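Mundticin KS immunity protein (Enterococcus mundtii, PDB 2ZRR) probably protects the bacteriocin-producing cell from its own mundticin KS, as an immunity protein built as a small helical bundle. Local coordinates at residues 37-48 / 101-111. Residues are numbered along the deposited sequence; the frame is centred on the assembly and turned at random.
Sequences AEVIITELLDDL and QSKKLKELMSI
Ile40 of helix 33-48 presses against Lys104, Glu107 and Leu108 of helix 99-109, joining the first and last helices of an antiparallel four-helix bundle; the axes of segments 37-48 and 101-109, nearly antiparallel at 161°, approach to 9.8 Å. The tight part is mostly apolar. Ile40 CG2 packs over the backbone of helix 99-109, 3.4 Å from the carbonyl oxygen Lys104 O, while its CD1 meets Ile111 CD1 tip to tip at 3.8 Å. At Ala37 the backbones come closest, and a lone methyl fits: CB sits 3.9 Å from Ile111 CD1. Leu108 turns its CG anti to the backbone N, bringing CD2 to 3.9 Å from Ile41 CG1; Leu108 also touches Met82, and Ile41 Leu68, so both middle helices share this core. Leu44 CD1 packs on Leu105 CD2 at 3.9 Å; Leu105 also touches Ile86 and Ile90 of helix 75-90, its two methyls serving several neighbours.

The outer side is polar and looser. Lys104 suits this border because its CB and CD cover Leu44 and Ile40 while its bent chain carries the ammonium outward to Glu107, NZ to OE2 being 3.1 Å; a bridge to Glu43 is less certain. The lysine charge probably offsets the nearness of the two carboxylates. Gln101 NE2 donates to Asp47 OD1 over 2.8 Å, almost straight at 170°, with the oxygen in the amide plane and the carboxylate turned 79° from it.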
loop_
_atom_site.group_PDB
_atom_site.type_symbol
_atom_site.label_atom_id
_atom_site.label_comp_id
_atom_site.label_asym_id
_atom_site.label_seq_id
_atom_site.Cartn_x
_atom_site.Cartn_y
_atom_site.Cartn_z
ATOM N N ALA A 37 0.806 9.028 3.053
ATOM C CA ALA A 37 0.483 7.780 2.356
ATOM C C ALA A 37 1.701 7.217 1.599
ATOM O O ALA A 37 1.987 6.016 1.656
ATOM C CB ALA A 37 -0.681 8.003 1.398
ATOM N N GLU A 38 2.424 8.085 0.899
ATOM C CA GLU A 38 3.606 7.660 0.156
ATOM C C GLU A 38 4.703 7.125 1.094
ATOM O O GLU A 38 5.341 6.109 0.810
ATOM C CB GLU A 38 4.142 8.833 -0.664
ATOM C CG GLU A 38 3.368 9.108 -1.933
ATOM C CD GLU A 38 3.634 10.485 -2.479
ATOM O OE1 GLU A 38 4.617 11.122 -2.060
ATOM O OE2 GLU A 38 2.857 10.941 -3.340
ATOM N N VAL A 39 4.911 7.812 2.217
ATOM C CA VAL A 39 5.916 7.403 3.204
ATOM C C VAL A 39 5.638 5.983 3.688
ATOM O O VAL A 39 6.531 5.138 3.687
ATOM C CB VAL A 39 5.934 8.375 4.416
ATOM C CG1 VAL A 39 6.519 7.698 5.643
ATOM C CG2 VAL A 39 6.733 9.603 4.066
ATOM N N ILE A 40 4.397 5.712 4.087
ATOM C CA ILE A 40 4.031 4.386 4.570
ATOM C C ILE A 40 4.291 3.306 3.514
ATOM O O ILE A 40 4.786 2.216 3.820
ATOM C CB ILE A 40 2.546 4.346 4.979
ATOM C CG1 ILE A 40 2.292 5.324 6.121
ATOM C CG2 ILE A 40 2.154 2.949 5.419
ATOM C CD1 ILE A 40 0.831 5.402 6.524
ATOM N N ILE A 41 3.958 3.604 2.265
ATOM C CA ILE A 41 4.159 2.630 1.196
ATOM C C ILE A 41 5.651 2.394 0.980
ATOM O O ILE A 41 6.098 1.256 0.844
ATOM C CB ILE A 41 3.478 3.109 -0.120
ATOM C CG1 ILE A 41 1.960 2.905 -0.005
ATOM C CG2 ILE A 41 4.035 2.338 -1.324
ATOM C CD1 ILE A 41 1.130 4.009 -0.631
ATOM N N THR A 42 6.426 3.468 0.967
ATOM C CA THR A 42 7.867 3.344 0.783
ATOM C C THR A 42 8.433 2.430 1.873
ATOM O O THR A 42 9.150 1.477 1.592
ATOM C CB THR A 42 8.539 4.729 0.855
ATOM O OG1 THR A 42 8.005 5.572 -0.177
ATOM C CG2 THR A 42 10.036 4.610 0.680
ATOM N N GLU A 43 8.081 2.726 3.119
ATOM C CA GLU A 43 8.530 1.943 4.267
ATOM C C GLU A 43 8.137 0.482 4.115
ATOM O O GLU A 43 8.955 -0.417 4.307
ATOM C CB GLU A 43 7.907 2.497 5.551
ATOM C CG GLU A 43 8.411 3.870 5.918
ATOM C CD GLU A 43 7.637 4.476 7.076
ATOM O OE1 GLU A 43 6.484 4.047 7.321
ATOM O OE2 GLU A 43 8.190 5.383 7.736
ATOM N N LEU A 44 6.871 0.258 3.779
ATOM C CA LEU A 44 6.344 -1.084 3.601
ATOM C C LEU A 44 7.084 -1.876 2.530
ATOM O O LEU A 44 7.418 -3.042 2.732
ATOM C CB LEU A 44 4.867 -1.008 3.239
ATOM C CG LEU A 44 3.918 -1.341 4.379
ATOM C CD1 LEU A 44 2.575 -0.683 4.129
ATOM C CD2 LEU A 44 3.781 -2.849 4.483
ATOM N N LEU A 45 7.326 -1.240 1.388
ATOM C CA LEU A 45 8.023 -1.890 0.282
ATOM C C LEU A 45 9.442 -2.242 0.684
ATOM O O LEU A 45 9.944 -3.327 0.380
ATOM C CB LEU A 45 8.049 -0.972 -0.934
ATOM C CG LEU A 45 6.812 -1.121 -1.805
ATOM C CD1 LEU A 45 6.810 -0.038 -2.867
ATOM C CD2 LEU A 45 6.799 -2.506 -2.423
ATOM N N ASP A 46 10.089 -1.310 1.369
ATOM C CA ASP A 46 11.452 -1.507 1.838
ATOM C C ASP A 46 11.517 -2.700 2.802
ATOM O O ASP A 46 12.527 -3.404 2.885
ATOM C CB ASP A 46 11.926 -0.241 2.552
ATOM C CG ASP A 46 13.377 0.085 2.261
ATOM O OD1 ASP A 46 13.633 1.174 1.706
ATOM O OD2 ASP A 46 14.263 -0.739 2.588
ATOM N N ASP A 47 10.422 -2.931 3.517
ATOM C CA ASP A 47 10.358 -4.002 4.499
ATOM C C ASP A 47 9.920 -5.355 3.964
ATOM O O ASP A 47 10.387 -6.389 4.428
ATOM C CB ASP A 47 9.423 -3.593 5.637
ATOM C CG ASP A 47 9.735 -4.316 6.931
ATOM O OD1 ASP A 47 9.004 -5.269 7.271
ATOM O OD2 ASP A 47 10.715 -3.931 7.601
ATOM N N LEU A 48 9.020 -5.348 2.992
ATOM C CA LEU A 48 8.494 -6.579 2.419
ATOM C C LEU A 48 9.491 -7.563 1.815
ATOM O O LEU A 48 9.251 -8.771 1.853
ATOM C CB LEU A 48 7.432 -6.243 1.373
ATOM C CG LEU A 48 6.050 -5.963 1.959
ATOM C CD1 LEU A 48 5.143 -5.421 0.881
ATOM C CD2 LEU A 48 5.483 -7.246 2.549
ATOM N N GLN A 101 3.643 -5.281 9.855
ATOM C CA GLN A 101 3.302 -4.950 8.479
ATOM C C GLN A 101 1.817 -4.722 8.266
ATOM O O GLN A 101 1.427 -3.791 7.563
ATOM C CB GLN A 101 3.806 -6.039 7.548
ATOM C CG GLN A 101 5.296 -5.957 7.329
ATOM C CD GLN A 101 5.855 -7.256 6.816
ATOM O OE1 GLN A 101 5.108 -8.205 6.587
ATOM N NE2 GLN A 101 7.174 -7.315 6.632
ATOM N N SER A 102 0.984 -5.565 8.869
ATOM C CA SER A 102 -0.465 -5.409 8.740
ATOM C C SER A 102 -0.904 -4.102 9.399
ATOM O O SER A 102 -1.861 -3.464 8.955
ATOM C CB SER A 102 -1.191 -6.573 9.403
ATOM O OG SER A 102 -0.291 -7.312 10.196
ATOM N N LYS A 103 -0.202 -3.709 10.458
ATOM C CA LYS A 103 -0.521 -2.475 11.158
ATOM C C LYS A 103 -0.133 -1.300 10.289
ATOM O O LYS A 103 -0.792 -0.262 10.311
ATOM C CB LYS A 103 0.221 -2.403 12.496
ATOM C CG LYS A 103 -0.476 -3.156 13.629
ATOM C CD LYS A 103 -0.165 -2.537 14.984
ATOM C CE LYS A 103 0.941 -3.299 15.703
ATOM N NZ LYS A 103 2.168 -2.465 15.880
ATOM N N LYS A 104 0.942 -1.465 9.523
ATOM C CA LYS A 104 1.399 -0.410 8.621
ATOM C C LYS A 104 0.356 -0.261 7.516
ATOM O O LYS A 104 0.038 0.850 7.095
ATOM C CB LYS A 104 2.751 -0.779 8.009
ATOM C CG LYS A 104 3.908 0.064 8.493
ATOM C CD LYS A 104 3.632 1.546 8.339
ATOM C CE LYS A 104 4.794 2.377 8.860
ATOM N NZ LYS A 104 4.472 3.101 10.121
ATOM N N LEU A 105 -0.175 -1.392 7.061
ATOM C CA LEU A 105 -1.197 -1.403 6.020
ATOM C C LEU A 105 -2.485 -0.743 6.523
ATOM O O LEU A 105 -3.034 0.150 5.867
ATOM C CB LEU A 105 -1.492 -2.843 5.587
ATOM C CG LEU A 105 -0.802 -3.365 4.317
ATOM C CD1 LEU A 105 -1.475 -4.663 3.866
ATOM C CD2 LEU A 105 -0.865 -2.311 3.213
ATOM N N LYS A 106 -2.962 -1.190 7.686
ATOM C CA LYS A 106 -4.182 -0.655 8.298
ATOM C C LYS A 106 -4.033 0.843 8.527
ATOM O O LYS A 106 -4.985 1.614 8.368
ATOM C CB LYS A 106 -4.461 -1.362 9.632
ATOM C CG LYS A 106 -4.832 -2.836 9.490
ATOM C CD LYS A 106 -5.342 -3.435 10.797
ATOM C CE LYS A 106 -4.260 -4.272 11.479
ATOM N NZ LYS A 106 -4.777 -5.557 12.036
ATOM N N GLU A 107 -2.824 1.244 8.904
ATOM C CA GLU A 107 -2.508 2.641 9.148
ATOM C C GLU A 107 -2.583 3.395 7.810
ATOM O O GLU A 107 -2.858 4.598 7.761
ATOM C CB GLU A 107 -1.111 2.722 9.765
ATOM C CG GLU A 107 -0.425 4.067 9.691
ATOM C CD GLU A 107 1.004 4.000 10.213
ATOM O OE1 GLU A 107 1.707 5.039 10.211
ATOM O OE2 GLU A 107 1.419 2.894 10.628
ATOM N N LEU A 108 -2.352 2.674 6.718
ATOM C CA LEU A 108 -2.415 3.274 5.393
ATOM C C LEU A 108 -3.879 3.534 5.043
ATOM O O LEU A 108 -4.247 4.655 4.680
ATOM C CB LEU A 108 -1.773 2.342 4.358
ATOM C CG LEU A 108 -1.772 2.779 2.889
ATOM C CD1 LEU A 108 -1.036 4.106 2.710
ATOM C CD2 LEU A 108 -1.122 1.692 2.071
ATOM N N MET A 109 -4.711 2.502 5.164
ATOM C CA MET A 109 -6.141 2.623 4.869
ATOM C C MET A 109 -6.788 3.681 5.764
ATOM O O MET A 109 -7.685 4.411 5.343
ATOM C CB MET A 109 -6.838 1.277 5.077
ATOM C CG MET A 109 -7.025 0.465 3.811
ATOM S SD MET A 109 -5.546 0.388 2.760
ATOM C CE MET A 109 -6.040 1.453 1.397
ATOM N N SER A 110 -6.320 3.756 7.004
ATOM C CA SER A 110 -6.833 4.717 7.968
ATOM C C SER A 110 -6.665 6.160 7.510
ATOM O O SER A 110 -7.317 7.050 8.048
ATOM C CB SER A 110 -6.125 4.552 9.313
ATOM O OG SER A 110 -5.383 5.721 9.641
ATOM N N ILE A 111 -5.783 6.407 6.545
ATOM C CA ILE A 111 -5.592 7.774 6.073
ATOM C C ILE A 111 -6.864 8.184 5.344
ATOM O O ILE A 111 -7.308 9.336 5.436
ATOM C CB ILE A 111 -4.383 7.893 5.128
ATOM C CG1 ILE A 111 -3.096 7.752 5.934
ATOM C CG2 ILE A 111 -4.388 9.249 4.437
ATOM C CD1 ILE A 111 -1.854 7.658 5.085
#